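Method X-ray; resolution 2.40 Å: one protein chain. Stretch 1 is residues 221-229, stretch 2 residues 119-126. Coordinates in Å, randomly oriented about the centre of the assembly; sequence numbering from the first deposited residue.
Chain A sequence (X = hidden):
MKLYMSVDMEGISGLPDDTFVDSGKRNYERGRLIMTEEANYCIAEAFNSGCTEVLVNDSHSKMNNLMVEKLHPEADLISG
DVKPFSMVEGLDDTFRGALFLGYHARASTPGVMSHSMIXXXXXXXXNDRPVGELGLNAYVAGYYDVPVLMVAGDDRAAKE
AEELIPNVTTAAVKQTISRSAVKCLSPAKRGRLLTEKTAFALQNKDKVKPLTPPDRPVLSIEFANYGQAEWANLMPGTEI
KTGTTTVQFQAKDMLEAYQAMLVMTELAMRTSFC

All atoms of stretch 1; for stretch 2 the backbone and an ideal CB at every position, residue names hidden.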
# COMPACT_ATOMS: atom_id res chain seq x y z
N ILE A 221 39.41 7.49 -2.62
CA ILE A 221 38.07 7.36 -3.13
C ILE A 221 37.45 8.74 -3.22
O ILE A 221 37.36 9.45 -2.22
CB ILE A 221 37.18 6.50 -2.21
CG1 ILE A 221 37.84 5.16 -1.95
CG2 ILE A 221 35.80 6.32 -2.85
CD1 ILE A 221 37.09 4.29 -1.00
N GLU A 222 37.05 9.12 -4.42
CA GLU A 222 36.40 10.41 -4.60
C GLU A 222 34.91 10.12 -4.66
O GLU A 222 34.45 9.37 -5.52
CB GLU A 222 36.85 11.05 -5.90
CG GLU A 222 36.33 12.46 -6.08
CD GLU A 222 36.74 13.07 -7.41
OE1 GLU A 222 37.95 13.11 -7.71
OE2 GLU A 222 35.85 13.52 -8.15
N PHE A 223 34.15 10.70 -3.73
CA PHE A 223 32.70 10.49 -3.69
C PHE A 223 31.95 11.61 -4.40
O PHE A 223 32.50 12.68 -4.66
CB PHE A 223 32.24 10.39 -2.23
CG PHE A 223 32.82 9.22 -1.49
CD1 PHE A 223 33.97 9.37 -0.71
CD2 PHE A 223 32.24 7.95 -1.60
CE1 PHE A 223 34.53 8.27 -0.05
CE2 PHE A 223 32.79 6.84 -0.95
CZ PHE A 223 33.95 7.00 -0.17
N ALA A 224 30.69 11.35 -4.72
CA ALA A 224 29.86 12.34 -5.42
C ALA A 224 29.62 13.60 -4.60
O ALA A 224 29.67 14.70 -5.15
CB ALA A 224 28.54 11.71 -5.83
N ASN A 225 29.34 13.45 -3.30
CA ASN A 225 29.09 14.61 -2.43
C ASN A 225 29.91 14.54 -1.15
O ASN A 225 30.50 13.51 -0.82
CB ASN A 225 27.59 14.75 -2.10
CG ASN A 225 27.04 13.58 -1.30
OD1 ASN A 225 26.22 12.80 -1.79
ND2 ASN A 225 27.50 13.45 -0.07
N TYR A 226 29.96 15.65 -0.42
CA TYR A 226 30.73 15.71 0.81
C TYR A 226 30.18 14.82 1.93
O TYR A 226 30.93 14.32 2.78
CB TYR A 226 30.83 17.15 1.29
CG TYR A 226 31.97 17.39 2.24
CD1 TYR A 226 33.29 17.54 1.78
CD2 TYR A 226 31.75 17.44 3.62
CE1 TYR A 226 34.35 17.75 2.67
CE2 TYR A 226 32.79 17.65 4.51
CZ TYR A 226 34.08 17.80 4.04
OH TYR A 226 35.09 17.98 4.94
N GLY A 227 28.87 14.63 1.95
CA GLY A 227 28.27 13.77 2.95
C GLY A 227 28.84 12.35 2.90
O GLY A 227 29.13 11.74 3.94
N GLN A 228 29.01 11.80 1.71
CA GLN A 228 29.53 10.45 1.58
C GLN A 228 30.97 10.41 2.04
O GLN A 228 31.43 9.41 2.59
CB GLN A 228 29.41 9.98 0.14
CG GLN A 228 27.98 10.06 -0.37
CD GLN A 228 27.91 10.08 -1.89
OE1 GLN A 228 28.70 10.79 -2.54
NE2 GLN A 228 26.96 9.34 -2.45
N ALA A 229 31.70 11.50 1.81
CA ALA A 229 33.08 11.56 2.24
C ALA A 229 33.13 11.57 3.78
O ALA A 229 33.94 10.88 4.37
CB ALA A 229 33.76 12.81 1.67
N UNK A 119 26.76 3.73 -6.23
CA UNK A 119 26.45 4.91 -7.02
C UNK A 119 27.22 6.13 -6.53
O UNK A 119 27.55 7.02 -7.31
CB UNK A 119 24.95 5.19 -6.98
N UNK A 120 27.53 6.14 -5.24
CA UNK A 120 28.24 7.26 -4.66
C UNK A 120 29.69 7.53 -5.02
O UNK A 120 30.19 8.61 -4.73
CB UNK A 120 28.18 7.09 -3.14
N UNK A 121 30.40 6.57 -5.61
CA UNK A 121 31.79 6.85 -5.92
C UNK A 121 31.99 7.39 -7.32
O UNK A 121 31.33 6.96 -8.28
CB UNK A 121 32.63 5.58 -5.74
N UNK A 122 32.90 8.34 -7.45
CA UNK A 122 33.21 8.91 -8.75
C UNK A 122 34.48 8.30 -9.29
O UNK A 122 34.57 8.03 -10.48
CB UNK A 122 33.34 10.43 -8.66
N UNK A 123 35.46 8.08 -8.41
CA UNK A 123 36.73 7.48 -8.80
C UNK A 123 37.39 6.70 -7.67
O UNK A 123 37.25 7.04 -6.49
CB UNK A 123 37.69 8.57 -9.30
N UNK A 124 38.11 5.66 -8.04
CA UNK A 124 38.88 4.84 -7.12
C UNK A 124 40.33 5.11 -7.55
O UNK A 124 40.61 5.26 -8.74
CB UNK A 124 38.50 3.36 -7.18
N UNK A 125 41.25 5.18 -6.59
CA UNK A 125 42.65 5.41 -6.90
C UNK A 125 43.56 4.49 -6.09
O UNK A 125 43.41 4.32 -4.87
CB UNK A 125 43.01 6.87 -6.64
N UNK A 126 44.51 3.89 -6.78
CA UNK A 126 45.50 3.05 -6.15
C UNK A 126 46.82 3.73 -6.52
O UNK A 126 47.32 3.56 -7.64
CB UNK A 126 45.42 1.59 -6.60

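Residues 221-223 form a strand, and positions 123-126 run against it at 165° between N-to-C directions, so the pairing is antiparallel. The backbone alone fixes the register: CA of Ile221 lies 4.8 Å from CA of 124, and CA of Glu222 lies 5.1 Å from CA of 123, whereas CA of Phe223 is nearest CA of 121, at 4.4 Å. The register therefore shifts by one between Glu222 and Phe223, a beta bulge that leaves 122 as the extra residue.

Position 119 has phi/psi of -60/-29, and no atom of stretch 1 lies within 5.5 Å of its ideal CB. Stretch 1 sets no preference here. The residue is Phe119, whose ring leads away.

Position 120 is the most restrictive. Its ideal CB would sit 2.6 Å from Gln228 NE2, a clash for any side chain, so glycine is the natural reading; phi/psi of -70/-15 would by itself admit other residues. Gly120 lets its CA approach Gln228 NE2 to 3.3 Å, and its backbone does the rest: Ala224 N donates to Gly120 O at 2.8 Å, and Phe223 CA makes a CA-H...O contact with the same Gly120 O at 3.3 Å.

At 121, phi/psi is extended (-94/141) and CA-to-CB points sideways. The ideal CB is 4.4 Å from Ile221 CG2 and 4.8 Å from Phe223 CD2, an apolar setting suited to valine, isoleucine or leucine. Val121 fills it, with CG1 placed 4.0 Å from Ile221 CG2 and 4.0 Å from Phe223 CE2.

Position 122 turns the chain, at phi/psi -100/-39, and directs CB toward stretch 1, 3.5 Å from Glu222 O. The Glu222 carboxylate extends along this side, so lysine or arginine would suit, as would a polar donor long enough to reach. Arg122 is found: NE donates to Glu222 OE2 at 3.0 Å and 163°, forming a salt bridge with the carboxylate at the guanidinium edge. Its backbone N also donates to Glu222 O, at 2.7 Å and 167°.

Position 123 is the hydrogen-bonded partner of Glu222, its ideal CB 4.3 Å from Glu222 CB on the same face. A polar or basic side chain would be compatible with the acid, though the backbone does not single one out. His123 accepts from Glu222 N through its O at 2.9 Å and returns a weak bond from N to Glu222 O at 3.3 Å. Its ring turns an edge to the carboxylate, but ND1 remains 4.0 Å from Glu222 OE1 and finds no partner.

At 124 the CB lies on the Ile221 face, beyond 5.5 Å of stretch 1, so only a long or bulky side chain could touch Ile221, and a large apolar one would suit. Phe124 does so, bringing CE2, at its ring edge, to 3.8 Å from Ile221 CG2.

Position 125 points sideways, its CB 5.4 Å from Ile221 N; many residues fit. Tyr125 reaches back, OH lying 4.1 Å from Glu222 OE1. Position 126 is out of reach and unconstrained by stretch 1; it is Ile126.

Stretch 2, residues 119-126: FGVRHFYI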
# COMPACT_ATOMS: atom_id res chain seq x y z
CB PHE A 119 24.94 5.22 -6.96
CG PHE A 119 24.08 4.18 -7.64
CD1 PHE A 119 22.92 3.70 -7.02
CD2 PHE A 119 24.42 3.69 -8.90
CE1 PHE A 119 22.12 2.74 -7.64
CE2 PHE A 119 23.63 2.73 -9.53
CZ PHE A 119 22.47 2.26 -8.90
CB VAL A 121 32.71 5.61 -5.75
CG1 VAL A 121 32.39 4.88 -4.46
CG2 VAL A 121 32.57 4.70 -6.94
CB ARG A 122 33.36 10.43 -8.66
CG ARG A 122 32.06 11.17 -8.88
CD ARG A 122 32.29 12.64 -8.78
NE ARG A 122 33.30 13.13 -9.73
CZ ARG A 122 33.07 13.37 -11.02
NH1 ARG A 122 31.87 13.16 -11.53
NH2 ARG A 122 34.04 13.85 -11.78
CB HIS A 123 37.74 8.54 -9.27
CG HIS A 123 37.36 9.24 -10.54
ND1 HIS A 123 36.99 10.56 -10.58
CD2 HIS A 123 37.30 8.79 -11.81
CE1 HIS A 123 36.70 10.90 -11.82
NE2 HIS A 123 36.88 9.84 -12.59
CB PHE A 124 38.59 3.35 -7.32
CG PHE A 124 37.41 2.84 -6.54
CD1 PHE A 124 36.75 1.68 -6.94
CD2 PHE A 124 36.98 3.50 -5.40
CE1 PHE A 124 35.67 1.18 -6.22
CE2 PHE A 124 35.91 3.01 -4.67
CZ PHE A 124 35.25 1.85 -5.08
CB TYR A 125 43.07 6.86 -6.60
CG TYR A 125 42.45 7.94 -7.46
CD1 TYR A 125 41.36 8.68 -7.01
CD2 TYR A 125 42.96 8.22 -8.72
CE1 TYR A 125 40.79 9.68 -7.79
CE2 TYR A 125 42.41 9.22 -9.52
CZ TYR A 125 41.32 9.94 -9.05
OH TYR A 125 40.75 10.95 -9.81
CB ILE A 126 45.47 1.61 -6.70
CG1 ILE A 126 44.20 0.92 -6.24
CG2 ILE A 126 46.67 0.83 -6.17
CD1 ILE A 126 44.08 0.79 -4.72
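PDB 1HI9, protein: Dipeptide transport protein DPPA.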